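Local coordinates for chaperone CupB2 (Pseudomonas aeruginosa, PDB 3Q48), which probably acts as a periplasmic chaperone that assists the folding and assembly of fimbrial subunits, at residues A[37-42]-A[97-102]; A[67-72]-A[137-142]. All coordinates share one frame; numbering follows the deposited sequence.

How the contacts relate
Both contacts belong to the N-terminal, immunoglobulin-like domain of this PapD-type chaperone, with centres 16 Å apart. Their segments alternate along the chain: 37-42, 67-72, 97-102, then 137-142. Contact 1 is buried in the interior of the domain, whereas contact 2 lies at the surface, where the loop following strand 58-65 meets strand 136-145. They join through two parallel neighbouring strands, 36-40 and 136-145: Val37 N lies 2.8 Å from Lys141 O, a probable hydrogen bond, and Phe39 CB packs on Leu142 CD2 at 3.7 Å. Strand 136-145 thus probably holds together both strand 36-40, an outermost strand of the sheet, and the surface loop reached by its arginines.

Contact 1: A[37-42]-A[97-102]; sequences VVFPAS and LRIAYL
The ring of Phe39 overlaps Ile99 and Tyr101 with its outer end, wedging its CE1-CZ side between the two residues. Phe39 CE1 approaches the backbone oxygen Ile99 O at 3.4 Å, and that oxygen sits near the plane of the ring, at its edge. Phe39 CE1 also lies 4.1 Å from Ile99 CG2, so both the peptide and the methyl branch of Ile99 border this corner of the ring. Next to it, Phe39 CZ comes within 3.4 Å of Tyr101 CB, an oblique approach in which the methylene comes closest, with the Tyr101 ring lying just beyond, near Phe39 CE2. The torsion of Phe39 accounts for the reach: CG stands anti to the backbone N (chi1 -163°), which carries the ring away from its own strand toward strand 93-101.

The strand geometry identifies the setting. The axes of 37-40 and 97-101 pass 9.4 Å apart and run in roughly the same sense at 37°; the strands share no backbone bonds and are not neighbours in the sheet, and their side chains meet across the interior of the immunoglobulin-like domain. Strand 36-40 instead hydrogen-bonds through its backbone to the neighbouring parallel strand 136-145, as in Phe39 with Phe143 and Arg145.

Further along the interface, Val37 CG1 meets Ile99 CD1 at 4.2 Å. Ile99 directs its two branches differently: CG2 goes to the phenylalanine, while the longer arm, ending in CD1, goes to the valine. Leu116 of strand 112-121 touches both Val37 and Ile99, extending the apolar layer. At the other end, Phe80 meets the rings of both Phe39 and Tyr101, and Phe144 meets that of Tyr101, forming an aromatic cluster. The phenol's polar end leaves this cluster satisfied, with Tyr101 OH hydrogen-bonded to Ala104 O.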
# COMPACT_ATOMS: atom_id res chain seq x y z
N VAL A 37 -4.35 -3.91 -2.05
CA VAL A 37 -5.20 -5.05 -1.65
C VAL A 37 -5.31 -5.17 -0.11
O VAL A 37 -4.30 -5.18 0.58
CB VAL A 37 -4.69 -6.38 -2.26
CG1 VAL A 37 -5.49 -7.53 -1.75
CG2 VAL A 37 -4.68 -6.32 -3.85
N VAL A 38 -6.53 -5.23 0.44
CA VAL A 38 -6.68 -5.46 1.84
C VAL A 38 -7.08 -6.90 2.02
O VAL A 38 -8.04 -7.38 1.41
CB VAL A 38 -7.71 -4.53 2.46
CG1 VAL A 38 -7.90 -4.85 3.94
CG2 VAL A 38 -7.25 -3.07 2.31
N PHE A 39 -6.31 -7.60 2.84
CA PHE A 39 -6.60 -8.98 3.03
C PHE A 39 -7.03 -9.15 4.46
O PHE A 39 -6.20 -9.09 5.37
CB PHE A 39 -5.43 -9.88 2.69
CG PHE A 39 -5.83 -11.29 2.48
CD1 PHE A 39 -5.75 -11.86 1.23
CD2 PHE A 39 -6.33 -12.06 3.57
CE1 PHE A 39 -6.17 -13.21 1.01
CE2 PHE A 39 -6.74 -13.42 3.39
CZ PHE A 39 -6.67 -13.98 2.07
N PRO A 40 -8.34 -9.37 4.68
CA PRO A 40 -8.88 -9.53 6.04
C PRO A 40 -8.68 -10.96 6.53
O PRO A 40 -9.01 -11.92 5.81
CB PRO A 40 -10.37 -9.17 5.87
CG PRO A 40 -10.63 -9.10 4.31
CD PRO A 40 -9.36 -9.61 3.63
N ALA A 41 -8.09 -11.10 7.73
CA ALA A 41 -7.78 -12.42 8.33
C ALA A 41 -8.93 -13.44 8.28
O ALA A 41 -8.67 -14.65 8.17
CB ALA A 41 -7.26 -12.28 9.78
N SER A 42 -10.18 -12.98 8.38
CA SER A 42 -11.31 -13.91 8.34
C SER A 42 -11.44 -14.63 6.98
O SER A 42 -12.02 -15.70 6.93
CB SER A 42 -12.61 -13.21 8.71
OG SER A 42 -13.03 -12.30 7.71
N LEU A 97 -7.85 -12.23 -10.80
CA LEU A 97 -6.79 -12.96 -10.11
C LEU A 97 -7.32 -13.27 -8.75
O LEU A 97 -8.07 -12.48 -8.18
CB LEU A 97 -5.51 -12.15 -9.94
CG LEU A 97 -4.89 -11.46 -11.14
CD1 LEU A 97 -3.79 -10.60 -10.60
CD2 LEU A 97 -4.35 -12.45 -12.23
N ARG A 98 -6.89 -14.41 -8.21
CA ARG A 98 -7.39 -14.89 -6.97
C ARG A 98 -6.24 -15.02 -6.02
O ARG A 98 -5.29 -15.75 -6.28
CB ARG A 98 -8.10 -16.22 -7.20
CG ARG A 98 -8.92 -16.67 -6.08
CD ARG A 98 -9.55 -17.97 -6.40
NE ARG A 98 -10.76 -17.74 -7.17
CZ ARG A 98 -11.86 -17.15 -6.70
NH1 ARG A 98 -11.92 -16.70 -5.44
NH2 ARG A 98 -12.92 -16.98 -7.48
N ILE A 99 -6.31 -14.29 -4.91
CA ILE A 99 -5.31 -14.35 -3.81
C ILE A 99 -5.77 -15.17 -2.60
O ILE A 99 -6.75 -14.80 -1.96
CB ILE A 99 -4.92 -12.95 -3.38
CG1 ILE A 99 -4.47 -12.15 -4.62
CG2 ILE A 99 -3.81 -13.04 -2.29
CD1 ILE A 99 -4.31 -10.65 -4.38
N ALA A 100 -5.08 -16.27 -2.32
CA ALA A 100 -5.38 -17.20 -1.18
C ALA A 100 -4.34 -17.18 -0.07
O ALA A 100 -3.16 -17.22 -0.36
CB ALA A 100 -5.57 -18.64 -1.66
N TYR A 101 -4.80 -17.11 1.18
CA TYR A 101 -3.92 -17.13 2.34
C TYR A 101 -3.70 -18.53 2.85
O TYR A 101 -4.67 -19.23 3.11
CB TYR A 101 -4.58 -16.32 3.46
CG TYR A 101 -3.83 -16.30 4.79
CD1 TYR A 101 -2.44 -16.10 4.85
CD2 TYR A 101 -4.53 -16.43 5.99
CE1 TYR A 101 -1.78 -16.07 6.09
CE2 TYR A 101 -3.89 -16.39 7.21
CZ TYR A 101 -2.52 -16.22 7.27
OH TYR A 101 -1.90 -16.18 8.51
N LEU A 102 -2.45 -18.95 3.01
CA LEU A 102 -2.18 -20.21 3.75
C LEU A 102 -1.92 -19.97 5.25
O LEU A 102 -0.80 -19.57 5.63
CB LEU A 102 -1.02 -21.02 3.17
CG LEU A 102 -0.66 -22.24 4.05
CD1 LEU A 102 -1.73 -23.36 3.95
CD2 LEU A 102 0.79 -22.81 3.81

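Contact 2: A[67-72]-A[137-142]; sequences GRQDVP and RSRFKL
Gln69 lays its side-chain amide flat against the guanidinium of Arg139, joining the loop after strand 58-65 to strand 136-145 of the immunoglobulin-like N-terminal domain. The two planes are only 5° apart, and Gln69 CD stands 3.4 Å above the guanidinium plane, above the middle of the group: a stack of two polar planar groups. The side chains arrive from opposite directions. The Arg139 chain runs straight out to NE, with CG anti to the backbone N (chi1 -158°), which takes its head out from the strand to the loop.

That head is held by partners beyond the glutamine. Arg139 NH1 makes a salt bridge with Asp65 OD2 and a hydrogen bond with Asn117 OD1, and the group also has a cation-pi contact with Trp115. Asp65 additionally accepts a hydrogen bond from Gly67 N through OD1, so one carboxylate connects the start of the loop with the stacked arginine.

Arg137 approaches the same amide quite differently. Its plane is turned 75° from that of Gln69, whose OE1 lies 3.3 Å above the guanidinium, set off from its middle; the geometry at Arg137 NH2 is too bent for a hydrogen bond to that oxygen, and this nitrogen is hydrogen-bonded to Asn117 OD1. Gln69 NE2 lies over the face of the other guanidinium, 3.4 Å from Arg139 NE; both are donors, so the closeness is stacking, not hydrogen bonding.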
# COMPACT_ATOMS: atom_id res chain seq x y z
N GLY A 67 8.68 -7.89 0.29
CA GLY A 67 9.45 -6.63 0.19
C GLY A 67 10.81 -6.80 -0.51
O GLY A 67 11.36 -5.85 -1.06
N ARG A 68 11.36 -8.01 -0.44
CA ARG A 68 12.55 -8.40 -1.20
C ARG A 68 12.18 -8.64 -2.67
O ARG A 68 11.39 -9.55 -2.97
CB ARG A 68 13.13 -9.68 -0.61
CG ARG A 68 13.33 -9.64 0.85
CD ARG A 68 14.41 -10.63 1.27
NE ARG A 68 13.88 -11.88 1.83
CZ ARG A 68 14.65 -12.94 2.13
NH1 ARG A 68 15.96 -12.93 1.89
NH2 ARG A 68 14.10 -14.05 2.64
N GLN A 69 12.74 -7.84 -3.58
CA GLN A 69 12.46 -7.94 -5.03
C GLN A 69 13.66 -8.48 -5.76
O GLN A 69 13.71 -8.48 -7.00
CB GLN A 69 12.23 -6.57 -5.63
CG GLN A 69 11.32 -5.69 -4.84
CD GLN A 69 10.99 -4.50 -5.65
OE1 GLN A 69 10.83 -4.63 -6.87
NE2 GLN A 69 10.91 -3.33 -5.03
N ASP A 70 14.64 -8.89 -5.00
CA ASP A 70 15.94 -9.12 -5.57
C ASP A 70 16.28 -10.61 -5.47
O ASP A 70 17.45 -10.98 -5.58
CB ASP A 70 16.94 -8.26 -4.81
CG ASP A 70 17.26 -8.83 -3.46
OD1 ASP A 70 18.11 -9.75 -3.43
OD2 ASP A 70 16.66 -8.40 -2.44
N VAL A 71 15.25 -11.44 -5.26
CA VAL A 71 15.41 -12.89 -5.15
C VAL A 71 14.20 -13.61 -5.71
O VAL A 71 13.09 -13.10 -5.66
CB VAL A 71 15.63 -13.32 -3.70
CG1 VAL A 71 17.11 -13.19 -3.33
CG2 VAL A 71 14.79 -12.46 -2.78
N PRO A 72 14.41 -14.82 -6.26
CA PRO A 72 13.30 -15.61 -6.79
C PRO A 72 12.20 -15.74 -5.75
O PRO A 72 12.44 -16.25 -4.67
CB PRO A 72 13.92 -16.98 -7.04
CG PRO A 72 15.36 -16.69 -7.29
CD PRO A 72 15.71 -15.51 -6.39
N ARG A 137 5.93 -3.45 -15.50
CA ARG A 137 5.75 -4.12 -14.21
C ARG A 137 5.14 -3.25 -13.16
O ARG A 137 5.69 -2.20 -12.86
CB ARG A 137 7.09 -4.58 -13.65
CG ARG A 137 6.94 -5.32 -12.34
CD ARG A 137 7.86 -4.74 -11.31
NE ARG A 137 7.93 -5.61 -10.13
CZ ARG A 137 9.04 -6.22 -9.73
NH1 ARG A 137 10.16 -6.05 -10.39
NH2 ARG A 137 9.03 -6.99 -8.65
N SER A 138 4.04 -3.71 -12.55
CA SER A 138 3.35 -2.98 -11.48
C SER A 138 3.47 -3.61 -10.10
O SER A 138 3.57 -4.83 -9.97
CB SER A 138 1.88 -2.84 -11.81
OG SER A 138 1.70 -1.61 -12.43
N ARG A 139 3.41 -2.77 -9.08
CA ARG A 139 3.69 -3.18 -7.71
C ARG A 139 2.73 -2.56 -6.70
O ARG A 139 2.85 -1.36 -6.45
CB ARG A 139 5.12 -2.79 -7.39
CG ARG A 139 5.71 -3.59 -6.26
CD ARG A 139 7.19 -3.45 -6.17
NE ARG A 139 7.58 -3.78 -4.81
CZ ARG A 139 7.87 -5.00 -4.40
NH1 ARG A 139 7.84 -6.04 -5.24
NH2 ARG A 139 8.22 -5.19 -3.14
N PHE A 140 1.80 -3.36 -6.13
CA PHE A 140 0.71 -2.94 -5.17
C PHE A 140 0.88 -3.41 -3.70
O PHE A 140 1.29 -4.54 -3.44
CB PHE A 140 -0.68 -3.41 -5.67
CG PHE A 140 -0.91 -3.09 -7.11
CD1 PHE A 140 -1.44 -1.85 -7.47
CD2 PHE A 140 -0.47 -3.97 -8.11
CE1 PHE A 140 -1.58 -1.49 -8.84
CE2 PHE A 140 -0.60 -3.64 -9.45
CZ PHE A 140 -1.16 -2.41 -9.83
N LYS A 141 0.53 -2.56 -2.75
CA LYS A 141 0.63 -2.94 -1.37
C LYS A 141 -0.44 -3.95 -1.08
O LYS A 141 -1.61 -3.77 -1.50
CB LYS A 141 0.45 -1.73 -0.47
CG LYS A 141 1.60 -0.82 -0.51
CD LYS A 141 1.28 0.52 0.15
CE LYS A 141 2.40 1.51 -0.28
NZ LYS A 141 2.18 2.92 0.16
N LEU A 142 -0.06 -5.00 -0.34
CA LEU A 142 -1.05 -5.93 0.23
C LEU A 142 -1.01 -5.85 1.77
O LEU A 142 0.02 -6.08 2.41
CB LEU A 142 -0.81 -7.35 -0.28
CG LEU A 142 -1.92 -8.42 -0.26
CD1 LEU A 142 -1.46 -9.64 -1.02
CD2 LEU A 142 -2.27 -8.89 1.12